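PDB 3IV6: putative Zn-dependent Alcohol Dehydrogenase from Rhodobacter sphaeroides, which binds S-adenosylmethionine in a Rossmann-like domain and is probably a methyltransferase, despite the alcohol dehydrogenase name it was given. Local coordinates for residues Ala108-Val114 against Met135-Gly140; Asp154-Lys158 against Leu189-Val194; Thr168-Phe172 against Glu184-Val188. Residues are numbered along the deposited sequence.

Overall arrangement
The seven-stranded sheet, of order 3-2-1-4-5-7-6, has the layout of a Rossmann-like methyltransferase; contact 1 lies on one side of the chain's centre, contacts 2 and 3 on the other. Contact 1 lies within the unit strand 113-117, helix 125-139, strand 143-149; its M135 side chain is about 8 Å from the bound S-adenosylmethionine. Contacts 2 and 3 lie in the insertion of helices and a small antiparallel sheet between strands 143-149 and 237-244. Their centres are about 37 Å and 39 Å from that of contact 1, but about 12 Å from each other, and both use helix 187-192. I155 of contact 2 is about 13 Å from the ligand; contact 3 is remote from it.

Contact 1. Residues Ala108-Val114 against Met135-Gly140; sequences AGHFDFV and MLSLVG
Residues 135-139 end a helix, with V139 N bonded to M135 O at 3.1 Å, and G140 breaks out with positive phi (50/-100). The other segment runs past this end as a turn: G109 is left-handed (53/25), H110 sits at -90/-15, F111 is extended, D112 turns back to -73/-37, and the strand begins at F113. The CA atoms of G109 and G140 approach to 3.5 Å, those of A108 and L138 to 4.8 Å, and those of V114 and M135 to 6.4 Å. The turn's amides meet carbonyls of the helix end: G109 N donates to S137 O (2.9 Å), F111 N to L138 O (3.2 Å), and H110 N weakly to the same L138 O (2.9 Å). Two CA-H...O contacts add to these, A108 CA to S137 O at 3.2 Å and V139 CA to F111 O at 3.3 Å. A CB on G140 would clash with G109 CA, so the glycine suits both the tight approach and its own phi. The two segments belong to a beta-alpha-beta unit of the Rossmann-like sheet, in which the helix end is tied to the loop leading into strand 113-117. V114 (chi1 t) points toward the helix, its CG2 3.7 Å from L138 CB and its CG1 3.9 Å from CB of the selenomethionine M135. The F111 ring (chi1 m) brings CD2 to 4.3 Å from L138 CB. L138 (m, t) also touches I99, a residue of the S-adenosylmethionine site, while F111 reaches T48 and A50 on strand 48-52.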
ATOM      1  N   ALA A 108       1.066   6.843  19.070  1.00 28.80           N
ATOM      2  CA  ALA A 108      -0.239   7.442  18.848  1.00 32.10           C
ATOM      3  C   ALA A 108      -0.123   8.959  18.731  1.00 34.00           C
ATOM      4  O   ALA A 108       0.602   9.568  19.494  1.00 38.68           O
ATOM      5  CB  ALA A 108      -1.207   7.043  19.979  1.00 32.34           C
ATOM      6  N   GLY A 109      -0.816   9.553  17.761  1.00 31.88           N
ATOM      7  CA  GLY A 109      -0.810  10.994  17.557  1.00 29.75           C
ATOM      8  C   GLY A 109       0.562  11.644  17.424  1.00 34.21           C
ATOM      9  O   GLY A 109       0.752  12.847  17.671  1.00 37.02           O
ATOM     10  N   HIS A 110       1.528  10.858  16.991  1.00 28.89           N
ATOM     11  CA  HIS A 110       2.897  11.321  16.936  1.00 31.98           C
ATOM     12  C   HIS A 110       3.267  11.986  15.609  1.00 32.37           C
ATOM     13  O   HIS A 110       4.287  12.656  15.512  1.00 38.05           O
ATOM     14  CB  HIS A 110       3.821  10.135  17.193  1.00 36.19           C
ATOM     15  CG  HIS A 110       5.162  10.525  17.700  1.00 46.97           C
ATOM     16  ND1 HIS A 110       6.252  10.680  16.871  1.00 49.86           N
ATOM     17  CD2 HIS A 110       5.588  10.816  18.950  1.00 54.74           C
ATOM     18  CE1 HIS A 110       7.297  11.036  17.591  1.00 52.83           C
ATOM     19  NE2 HIS A 110       6.925  11.127  18.854  1.00 63.68           N
ATOM     20  N   PHE A 111       2.454  11.797  14.575  1.00 32.16           N
ATOM     21  CA  PHE A 111       2.784  12.358  13.256  1.00 33.09           C
ATOM     22  C   PHE A 111       1.781  13.402  12.761  1.00 26.01           C
ATOM     23  O   PHE A 111       0.589  13.259  13.007  1.00 24.17           O
ATOM     24  CB  PHE A 111       2.947  11.224  12.243  1.00 28.29           C
ATOM     25  CG  PHE A 111       4.044  10.282  12.597  1.00 27.29           C
ATOM     26  CD1 PHE A 111       5.354  10.562  12.246  1.00 30.18           C
ATOM     27  CD2 PHE A 111       3.784   9.146  13.311  1.00 24.49           C
ATOM     28  CE1 PHE A 111       6.391   9.710  12.597  1.00 27.15           C
ATOM     29  CE2 PHE A 111       4.819   8.297  13.660  1.00 34.15           C
ATOM     30  CZ  PHE A 111       6.135   8.595  13.305  1.00 26.88           C
ATOM     31  N   ASP A 112       2.260  14.447  12.079  1.00 21.71           N
ATOM     32  CA  ASP A 112       1.338  15.395  11.434  1.00 29.86           C
ATOM     33  C   ASP A 112       0.671  14.785  10.180  1.00 30.37           C
ATOM     34  O   ASP A 112      -0.512  15.050   9.890  1.00 27.06           O
ATOM     35  CB  ASP A 112       2.055  16.679  11.016  1.00 32.51           C
ATOM     36  CG  ASP A 112       2.566  17.486  12.192  1.00 40.43           C
ATOM     37  OD1 ASP A 112       3.682  18.039  12.078  1.00 36.26           O
ATOM     38  OD2 ASP A 112       1.848  17.570  13.223  1.00 47.79           O
ATOM     39  N   PHE A 113       1.451  13.983   9.446  1.00 25.27           N
ATOM     40  CA  PHE A 113       1.003  13.350   8.211  1.00 26.35           C
ATOM     41  C   PHE A 113       1.375  11.882   8.111  1.00 24.40           C
ATOM     42  O   PHE A 113       2.483  11.480   8.465  1.00 22.43           O
ATOM     43  CB  PHE A 113       1.561  14.080   6.996  1.00 25.10           C
ATOM     44  CG  PHE A 113       1.092  15.493   6.876  1.00 29.42           C
ATOM     45  CD1 PHE A 113      -0.100  15.782   6.239  1.00 33.85           C
ATOM     46  CD2 PHE A 113       1.842  16.535   7.404  1.00 30.86           C
ATOM     47  CE1 PHE A 113      -0.533  17.089   6.124  1.00 37.62           C
ATOM     48  CE2 PHE A 113       1.421  17.829   7.302  1.00 32.43           C
ATOM     49  CZ  PHE A 113       0.234  18.116   6.660  1.00 38.77           C
ATOM     50  N   VAL A 114       0.428  11.079   7.632  1.00 22.61           N
ATOM     51  CA  VAL A 114       0.742   9.706   7.258  1.00 19.25           C
ATOM     52  C   VAL A 114       0.447   9.572   5.779  1.00 18.56           C
ATOM     53  O   VAL A 114      -0.679   9.815   5.324  1.00 22.84           O
ATOM     54  CB  VAL A 114      -0.080   8.681   8.061  1.00 22.33           C
ATOM     55  CG1 VAL A 114      -0.180   7.325   7.306  1.00 19.08           C
ATOM     56  CG2 VAL A 114       0.503   8.486   9.454  1.00 18.51           C
HETATM   57  N   MSE A 135      -3.497   4.099  10.594  1.00 25.06           N
HETATM   58  CA  MSE A 135      -2.981   5.351  10.073  1.00 23.56           C
HETATM   59  C   MSE A 135      -3.523   6.523  10.917  1.00 28.28           C
HETATM   60  O   MSE A 135      -2.806   7.489  11.252  1.00 26.21           O
HETATM   61  CB  MSE A 135      -3.378   5.516   8.616  1.00 19.37           C
HETATM   62  CG  MSE A 135      -2.839   4.474   7.668  1.00 25.44           C
HETATM   63 SE   MSE A 135      -3.678   4.503   5.877  0.75 34.30          SE
HETATM   64  CE  MSE A 135      -3.262   2.682   5.310  1.00 21.57           C
ATOM     65  N   LEU A 136      -4.799   6.418  11.250  1.00 25.81           N
ATOM     66  CA  LEU A 136      -5.480   7.392  12.075  1.00 26.53           C
ATOM     67  C   LEU A 136      -4.882   7.439  13.478  1.00 29.41           C
ATOM     68  O   LEU A 136      -4.716   8.499  14.087  1.00 33.08           O
ATOM     69  CB  LEU A 136      -6.959   7.016  12.134  1.00 31.25           C
ATOM     70  CG  LEU A 136      -7.710   7.502  10.893  1.00 29.49           C
ATOM     71  CD1 LEU A 136      -9.148   7.082  10.939  1.00 30.71           C
ATOM     72  CD2 LEU A 136      -7.562   9.001  10.813  1.00 23.23           C
ATOM     73  N   SER A 137      -4.546   6.266  13.977  1.00 29.92           N
ATOM     74  CA  SER A 137      -3.917   6.138  15.264  1.00 29.13           C
ATOM     75  C   SER A 137      -2.558   6.840  15.284  1.00 28.49           C
ATOM     76  O   SER A 137      -2.205   7.471  16.274  1.00 29.40           O
ATOM     77  CB  SER A 137      -3.778   4.663  15.602  1.00 32.32           C
ATOM     78  OG  SER A 137      -3.100   4.481  16.818  1.00 43.67           O
ATOM     79  N   LEU A 138      -1.812   6.722  14.191  1.00 23.82           N
ATOM     80  CA  LEU A 138      -0.501   7.352  14.087  1.00 25.08           C
ATOM     81  C   LEU A 138      -0.616   8.872  14.125  1.00 26.65           C
ATOM     82  O   LEU A 138       0.154   9.546  14.809  1.00 24.84           O
ATOM     83  CB  LEU A 138       0.205   6.911  12.803  1.00 22.42           C
ATOM     84  CG  LEU A 138       0.668   5.453  12.751  1.00 25.48           C
ATOM     85  CD1 LEU A 138       1.322   5.144  11.412  1.00 19.18           C
ATOM     86  CD2 LEU A 138       1.618   5.151  13.899  1.00 26.90           C
ATOM     87  N   VAL A 139      -1.583   9.406  13.385  1.00 24.08           N
ATOM     88  CA  VAL A 139      -1.621  10.834  13.089  1.00 28.27           C
ATOM     89  C   VAL A 139      -2.295  11.613  14.213  1.00 33.47           C
ATOM     90  O   VAL A 139      -2.199  12.839  14.276  1.00 36.07           O
ATOM     91  CB  VAL A 139      -2.359  11.116  11.767  1.00 24.25           C
ATOM     92  CG1 VAL A 139      -1.625  10.471  10.601  1.00 22.85           C
ATOM     93  CG2 VAL A 139      -3.795  10.618  11.844  1.00 26.34           C
ATOM     94  N   GLY A 140      -2.976  10.894  15.098  1.00 34.27           N
ATOM     95  CA  GLY A 140      -3.894  11.511  16.038  1.00 32.78           C
ATOM     96  C   GLY A 140      -4.864  12.461  15.362  1.00 38.88           C
ATOM     97  O   GLY A 140      -5.864  12.036  14.786  1.00 50.36           O
TER
HETATM   98  O   HOH W   1      -2.060  14.779  17.108  1.00 33.67           O

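Contact 2. Residues Asp154-Lys158 against Leu189-Val194; sequences DIDLK and LDRALV
In the segment inserted between strands 143-149 and 237-244 of the Rossmann-like fold, the first turn of helix 154-164 packs on the last turn of helix 187-192 and the two residues that leave it. I155, A192 and V194 carry most of it, with K158 close behind. The backbones come nearest at K158 and A192, whose CA atoms are 4.9 Å apart. Residues 154-158 are regular helix. A192 N is bonded to L189 O at 2.9 Å, A192 ends the helix at -99/-16, and the chain then opens out through L193 (-50/134) to V194 (-119/167), which turns V194 back toward the partner helix.

I155 has the largest buried area. Its t,t rotamer stretches the side chain along the other segment, so that CG1 is 4.1 Å from A192 CB and CD1 reaches L193 CD2 at 4.1 Å and L189 CD1 at 4.2 Å. Nearer its root, I155 CB lies 4.3 Å from CG2 of V194 (chi1 m). The joint is apolar, and some of the charged side chains have partners elsewhere: D156 makes a salt bridge with R216, and R191 a cation-pi contact with Y162. Helix 201-210 lies alongside, its Y208 touching both I155 and L193. K158 starts toward A192 (chi1 m), but its end leads away, NZ being hydrogen-bonded to Y162 OH; what it gives to the contact is its aliphatic root, with K158 CB 3.4 Å from A192 CB and K158 CG 4.4 Å from V194 CG1.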
ATOM      1  N   ASP A 154      -4.616  -4.992 -14.829  1.00 41.60           N
ATOM      2  CA  ASP A 154      -4.565  -5.683 -16.112  1.00 36.50           C
ATOM      3  C   ASP A 154      -4.530  -7.184 -15.878  1.00 40.49           C
ATOM      4  O   ASP A 154      -5.271  -7.945 -16.502  1.00 45.16           O
ATOM      5  CB  ASP A 154      -3.346  -5.246 -16.924  1.00 43.26           C
ATOM      6  CG  ASP A 154      -3.455  -3.787 -17.429  1.00 54.82           C
ATOM      7  OD1 ASP A 154      -2.386  -3.230 -17.787  1.00 55.22           O
ATOM      8  OD2 ASP A 154      -4.581  -3.208 -17.469  1.00 47.21           O
ATOM      9  N   ILE A 155      -3.688  -7.612 -14.951  1.00 36.85           N
ATOM     10  CA  ILE A 155      -3.649  -9.012 -14.588  1.00 39.73           C
ATOM     11  C   ILE A 155      -5.003  -9.559 -14.135  1.00 41.52           C
ATOM     12  O   ILE A 155      -5.246 -10.761 -14.202  1.00 41.15           O
ATOM     13  CB  ILE A 155      -2.627  -9.325 -13.491  1.00 33.71           C
ATOM     14  CG1 ILE A 155      -2.623 -10.842 -13.260  1.00 38.15           C
ATOM     15  CG2 ILE A 155      -3.007  -8.628 -12.215  1.00 32.59           C
ATOM     16  CD1 ILE A 155      -1.540 -11.375 -12.342  1.00 35.58           C
ATOM     17  N   ASP A 156      -5.884  -8.701 -13.657  1.00 37.69           N
ATOM     18  CA  ASP A 156      -7.145  -9.208 -13.143  1.00 40.61           C
ATOM     19  C   ASP A 156      -7.943  -9.685 -14.328  1.00 44.85           C
ATOM     20  O   ASP A 156      -8.555 -10.754 -14.288  1.00 47.76           O
ATOM     21  CB  ASP A 156      -7.931  -8.132 -12.371  1.00 43.56           C
ATOM     22  CG  ASP A 156      -7.307  -7.789 -11.006  1.00 43.90           C
ATOM     23  OD1 ASP A 156      -6.435  -8.573 -10.557  1.00 37.52           O
ATOM     24  OD2 ASP A 156      -7.689  -6.742 -10.399  1.00 37.15           O
ATOM     25  N   LEU A 157      -7.935  -8.873 -15.380  1.00 44.03           N
ATOM     26  CA  LEU A 157      -8.618  -9.197 -16.626  1.00 45.27           C
ATOM     27  C   LEU A 157      -8.134 -10.571 -17.239  1.00 48.18           C
ATOM     28  O   LEU A 157      -8.935 -11.391 -17.669  1.00 46.96           O
ATOM     29  CB  LEU A 157      -8.505  -8.011 -17.602  1.00 35.91           C
ATOM     30  CG  LEU A 157      -9.068  -6.633 -17.169  1.00 43.60           C
ATOM     31  CD1 LEU A 157      -8.730  -5.492 -18.165  1.00 34.18           C
ATOM     32  CD2 LEU A 157     -10.576  -6.661 -16.915  1.00 38.05           C
ATOM     33  N   LYS A 158      -6.836 -10.839 -17.250  1.00 43.31           N
ATOM     34  CA  LYS A 158      -6.386 -12.156 -17.637  1.00 48.66           C
ATOM     35  C   LYS A 158      -6.868 -13.210 -16.627  1.00 49.23           C
ATOM     36  O   LYS A 158      -7.228 -14.315 -17.020  1.00 48.79           O
ATOM     37  CB  LYS A 158      -4.864 -12.212 -17.771  1.00 52.14           C
ATOM     38  CG  LYS A 158      -4.278 -11.141 -18.686  1.00 61.16           C
ATOM     39  CD  LYS A 158      -3.982 -11.651 -20.098  1.00 69.35           C
ATOM     40  CE  LYS A 158      -5.265 -11.864 -20.901  1.00 72.08           C
ATOM     41  NZ  LYS A 158      -4.961 -12.262 -22.315  1.00 71.92           N
ATOM     42  N   LEU A 189      -2.656 -18.455 -12.756  1.00 56.87           N
ATOM     43  CA  LEU A 189      -1.780 -17.348 -12.388  1.00 54.32           C
ATOM     44  C   LEU A 189      -0.633 -17.200 -13.382  1.00 57.21           C
ATOM     45  O   LEU A 189      -0.436 -16.132 -13.961  1.00 53.27           O
ATOM     46  CB  LEU A 189      -1.229 -17.548 -10.975  1.00 49.37           C
ATOM     47  CG  LEU A 189      -0.535 -16.341 -10.340  1.00 40.45           C
ATOM     48  CD1 LEU A 189      -1.449 -15.125 -10.358  1.00 34.84           C
ATOM     49  CD2 LEU A 189      -0.091 -16.661  -8.922  1.00 41.53           C
ATOM     50  N   ASP A 190       0.120 -18.278 -13.574  1.00 59.46           N
ATOM     51  CA  ASP A 190       1.233 -18.277 -14.516  1.00 61.23           C
ATOM     52  C   ASP A 190       0.826 -17.658 -15.849  1.00 61.11           C
ATOM     53  O   ASP A 190       1.564 -16.859 -16.424  1.00 61.80           O
ATOM     54  CB  ASP A 190       1.753 -19.699 -14.733  1.00 62.34           C
ATOM     55  CG  ASP A 190       2.143 -20.381 -13.437  1.00 72.74           C
ATOM     56  OD1 ASP A 190       1.454 -20.164 -12.418  1.00 71.85           O
ATOM     57  OD2 ASP A 190       3.139 -21.134 -13.437  1.00 68.34           O
ATOM     58  N   ARG A 191      -0.353 -18.034 -16.335  1.00 56.12           N
ATOM     59  CA  ARG A 191      -0.780 -17.665 -17.679  1.00 59.67           C
ATOM     60  C   ARG A 191      -1.149 -16.188 -17.755  1.00 59.01           C
ATOM     61  O   ARG A 191      -1.131 -15.587 -18.830  1.00 58.71           O
ATOM     62  CB  ARG A 191      -1.965 -18.527 -18.120  1.00 69.09           C
ATOM     63  CG  ARG A 191      -2.258 -18.465 -19.610  1.00 85.84           C
ATOM     64  CD  ARG A 191      -2.799 -19.790 -20.122  1.00 82.58           C
ATOM     65  NE  ARG A 191      -4.141 -19.652 -20.682  1.00 85.17           N
ATOM     66  CZ  ARG A 191      -5.236 -20.170 -20.136  1.00 92.09           C
ATOM     67  NH1 ARG A 191      -5.153 -20.865 -19.010  1.00 81.26           N
ATOM     68  NH2 ARG A 191      -6.415 -19.994 -20.716  1.00 81.91           N
ATOM     69  N   ALA A 192      -1.487 -15.607 -16.608  1.00 58.53           N
ATOM     70  CA  ALA A 192      -2.096 -14.284 -16.569  1.00 54.51           C
ATOM     71  C   ALA A 192      -1.059 -13.208 -16.265  1.00 50.99           C
ATOM     72  O   ALA A 192      -1.305 -12.020 -16.474  1.00 50.60           O
ATOM     73  CB  ALA A 192      -3.219 -14.247 -15.543  1.00 47.02           C
ATOM     74  N   LEU A 193       0.099 -13.632 -15.769  1.00 52.24           N
ATOM     75  CA  LEU A 193       1.146 -12.701 -15.365  1.00 47.16           C
ATOM     76  C   LEU A 193       1.434 -11.683 -16.463  1.00 51.99           C
ATOM     77  O   LEU A 193       1.571 -12.040 -17.633  1.00 52.16           O
ATOM     78  CB  LEU A 193       2.425 -13.459 -15.002  1.00 45.62           C
ATOM     79  CG  LEU A 193       2.474 -14.073 -13.602  1.00 54.93           C
ATOM     80  CD1 LEU A 193       3.795 -14.793 -13.377  1.00 54.45           C
ATOM     81  CD2 LEU A 193       2.251 -13.008 -12.539  1.00 48.97           C
ATOM     82  N   VAL A 194       1.523 -10.414 -16.079  1.00 54.85           N
ATOM     83  CA  VAL A 194       1.853  -9.350 -17.018  1.00 52.88           C
ATOM     84  C   VAL A 194       3.149  -8.649 -16.626  1.00 51.73           C
ATOM     85  O   VAL A 194       3.650  -8.826 -15.515  1.00 46.61           O
ATOM     86  CB  VAL A 194       0.723  -8.306 -17.110  1.00 43.15           C
ATOM     87  CG1 VAL A 194      -0.577  -8.968 -17.540  1.00 46.89           C
ATOM     88  CG2 VAL A 194       0.552  -7.594 -15.777  1.00 37.97           C
TER

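Contact 3. Residues Thr168-Phe172 against Glu184-Val188; sequences TLAKF and EAGDV
A methyl group sits over an aromatic face here: A185 CB is 3.3 Å from the centroid of the F172 ring and only 17° off its normal, a CH-pi contact. The methyl is modelled nearer the ring than carbons can really sit, so its placement over the face counts, not the exact distance. The ring gets there with chi1 p (68°), from a backbone that has reached -132/2 at the end of a weakly bonded helical turn, in which K171 N bonds to T168 O (2.7 Å) and F172 N to L169 O (3.2 Å). In the facing segment E184 is at -128/-4 and A185 at -79/-13, G186 swings to positive phi (43/-112), and helix 187-192 then starts, with V188 N bonded back to A185 O at 3.0 Å. The closest CA pair is F172 and E184, 5.3 Å apart.

At the E184 end, well clear of the ring, K171 and E184 form a salt bridge, K171 NZ to E184 OE1 at 2.9 Å. K171 is extended through its first three chi angles (t, t, t) and turns only at chi4 (p), which carries its amine across to the carboxylate. At the other end V188 (chi1 t) points toward the helical turn; its CG1 is 4.4 Å from F172 CZ, and its CG2 is 3.8 Å from T168 OG1.

F172 leads into the hairpin of strands 173-174 and 179-181, its backbone bonded to H181, so the contact joins the start of the hairpin to the chain just after it, while V188 and L169 touch helix 154-164 through Y162 and I160.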
ATOM      1  N   THR A 168     -12.438 -22.458 -12.980  1.00 60.64           N
ATOM      2  CA  THR A 168     -11.912 -22.425 -11.618  1.00 60.17           C
ATOM      3  C   THR A 168     -12.149 -21.094 -10.941  1.00 59.09           C
ATOM      4  O   THR A 168     -11.778 -20.929  -9.780  1.00 60.09           O
ATOM      5  CB  THR A 168     -10.371 -22.716 -11.543  1.00 65.59           C
ATOM      6  OG1 THR A 168      -9.692 -22.198 -12.710  1.00 54.05           O
ATOM      7  CG2 THR A 168     -10.111 -24.220 -11.376  1.00 64.64           C
ATOM      8  N   LEU A 169     -12.753 -20.149 -11.667  1.00 61.06           N
ATOM      9  CA  LEU A 169     -12.762 -18.749 -11.259  1.00 50.50           C
ATOM     10  C   LEU A 169     -13.287 -18.555  -9.847  1.00 54.30           C
ATOM     11  O   LEU A 169     -12.677 -17.830  -9.049  1.00 54.77           O
ATOM     12  CB  LEU A 169     -13.583 -17.915 -12.220  1.00 56.65           C
ATOM     13  CG  LEU A 169     -13.574 -16.438 -11.844  1.00 51.99           C
ATOM     14  CD1 LEU A 169     -12.144 -15.925 -11.862  1.00 53.77           C
ATOM     15  CD2 LEU A 169     -14.462 -15.647 -12.753  1.00 54.73           C
ATOM     16  N   ALA A 170     -14.407 -19.202  -9.529  1.00 50.36           N
ATOM     17  CA  ALA A 170     -14.974 -19.114  -8.180  1.00 47.10           C
ATOM     18  C   ALA A 170     -14.039 -19.601  -7.068  1.00 46.90           C
ATOM     19  O   ALA A 170     -14.186 -19.212  -5.922  1.00 47.27           O
ATOM     20  CB  ALA A 170     -16.300 -19.832  -8.113  1.00 49.95           C
ATOM     21  N   LYS A 171     -13.081 -20.448  -7.411  1.00 46.26           N
ATOM     22  CA  LYS A 171     -12.155 -21.012  -6.425  1.00 53.38           C
ATOM     23  C   LYS A 171     -11.156 -19.986  -5.845  1.00 50.18           C
ATOM     24  O   LYS A 171     -10.665 -20.156  -4.729  1.00 48.87           O
ATOM     25  CB  LYS A 171     -11.428 -22.230  -7.031  1.00 51.72           C
ATOM     26  CG  LYS A 171     -10.357 -22.858  -6.162  1.00 50.68           C
ATOM     27  CD  LYS A 171      -9.643 -23.957  -6.925  1.00 53.39           C
ATOM     28  CE  LYS A 171      -8.311 -24.285  -6.318  1.00 44.06           C
ATOM     29  NZ  LYS A 171      -8.546 -24.500  -4.893  1.00 50.61           N
ATOM     30  N   PHE A 172     -10.862 -18.934  -6.607  1.00 47.61           N
ATOM     31  CA  PHE A 172      -9.872 -17.933  -6.213  1.00 43.20           C
ATOM     32  C   PHE A 172     -10.351 -16.476  -6.370  1.00 48.13           C
ATOM     33  O   PHE A 172      -9.597 -15.533  -6.112  1.00 40.67           O
ATOM     34  CB  PHE A 172      -8.560 -18.137  -6.975  1.00 42.87           C
ATOM     35  CG  PHE A 172      -8.652 -17.841  -8.456  1.00 45.37           C
ATOM     36  CD1 PHE A 172      -8.718 -18.870  -9.375  1.00 48.05           C
ATOM     37  CD2 PHE A 172      -8.682 -16.530  -8.932  1.00 48.06           C
ATOM     38  CE1 PHE A 172      -8.799 -18.605 -10.748  1.00 51.47           C
ATOM     39  CE2 PHE A 172      -8.764 -16.254 -10.306  1.00 47.18           C
ATOM     40  CZ  PHE A 172      -8.824 -17.292 -11.210  1.00 52.06           C
ATOM     41  N   GLU A 184      -4.220 -19.645  -5.387  1.00 47.74           N
ATOM     42  CA  GLU A 184      -5.331 -20.588  -5.432  1.00 51.34           C
ATOM     43  C   GLU A 184      -5.989 -20.599  -6.807  1.00 47.93           C
ATOM     44  O   GLU A 184      -6.898 -21.389  -7.065  1.00 55.11           O
ATOM     45  CB  GLU A 184      -6.365 -20.250  -4.357  1.00 52.60           C
ATOM     46  CG  GLU A 184      -5.955 -20.655  -2.951  1.00 50.92           C
ATOM     47  CD  GLU A 184      -6.445 -22.040  -2.578  1.00 63.07           C
ATOM     48  OE1 GLU A 184      -6.575 -22.890  -3.483  1.00 60.79           O
ATOM     49  OE2 GLU A 184      -6.701 -22.278  -1.378  1.00 72.74           O
ATOM     50  N   ALA A 185      -5.525 -19.718  -7.687  1.00 48.68           N
ATOM     51  CA  ALA A 185      -5.751 -19.873  -9.120  1.00 50.52           C
ATOM     52  C   ALA A 185      -4.784 -20.889  -9.723  1.00 60.00           C
ATOM     53  O   ALA A 185      -4.962 -21.329 -10.859  1.00 53.49           O
ATOM     54  CB  ALA A 185      -5.623 -18.532  -9.825  1.00 46.52           C
ATOM     55  N   GLY A 186      -3.764 -21.255  -8.955  1.00 68.47           N
ATOM     56  CA  GLY A 186      -2.734 -22.158  -9.436  1.00 62.25           C
ATOM     57  C   GLY A 186      -2.295 -21.836 -10.851  1.00 62.95           C
ATOM     58  O   GLY A 186      -1.686 -20.796 -11.101  1.00 66.32           O
ATOM     59  N   ASP A 187      -2.606 -22.734 -11.780  1.00 70.73           N
ATOM     60  CA  ASP A 187      -1.983 -22.720 -13.098  1.00 74.74           C
ATOM     61  C   ASP A 187      -2.416 -21.497 -13.899  1.00 66.67           C
ATOM     62  O   ASP A 187      -1.723 -21.072 -14.825  1.00 66.54           O
ATOM     63  CB  ASP A 187      -2.322 -23.999 -13.866  1.00 75.42           C
ATOM     64  CG  ASP A 187      -1.745 -24.008 -15.267  1.00 91.29           C
ATOM     65  OD1 ASP A 187      -0.505 -24.058 -15.401  1.00 93.14           O
ATOM     66  OD2 ASP A 187      -2.533 -23.965 -16.236  1.00 93.74           O
ATOM     67  N   VAL A 188      -3.566 -20.936 -13.539  1.00 64.08           N
ATOM     68  CA  VAL A 188      -4.089 -19.756 -14.218  1.00 66.40           C
ATOM     69  C   VAL A 188      -3.208 -18.538 -13.962  1.00 57.83           C
ATOM     70  O   VAL A 188      -3.033 -17.691 -14.839  1.00 60.33           O
ATOM     71  CB  VAL A 188      -5.528 -19.440 -13.771  1.00 64.38           C
ATOM     72  CG1 VAL A 188      -6.054 -18.216 -14.505  1.00 58.99           C
ATOM     73  CG2 VAL A 188      -6.432 -20.640 -14.006  1.00 62.58           C
TER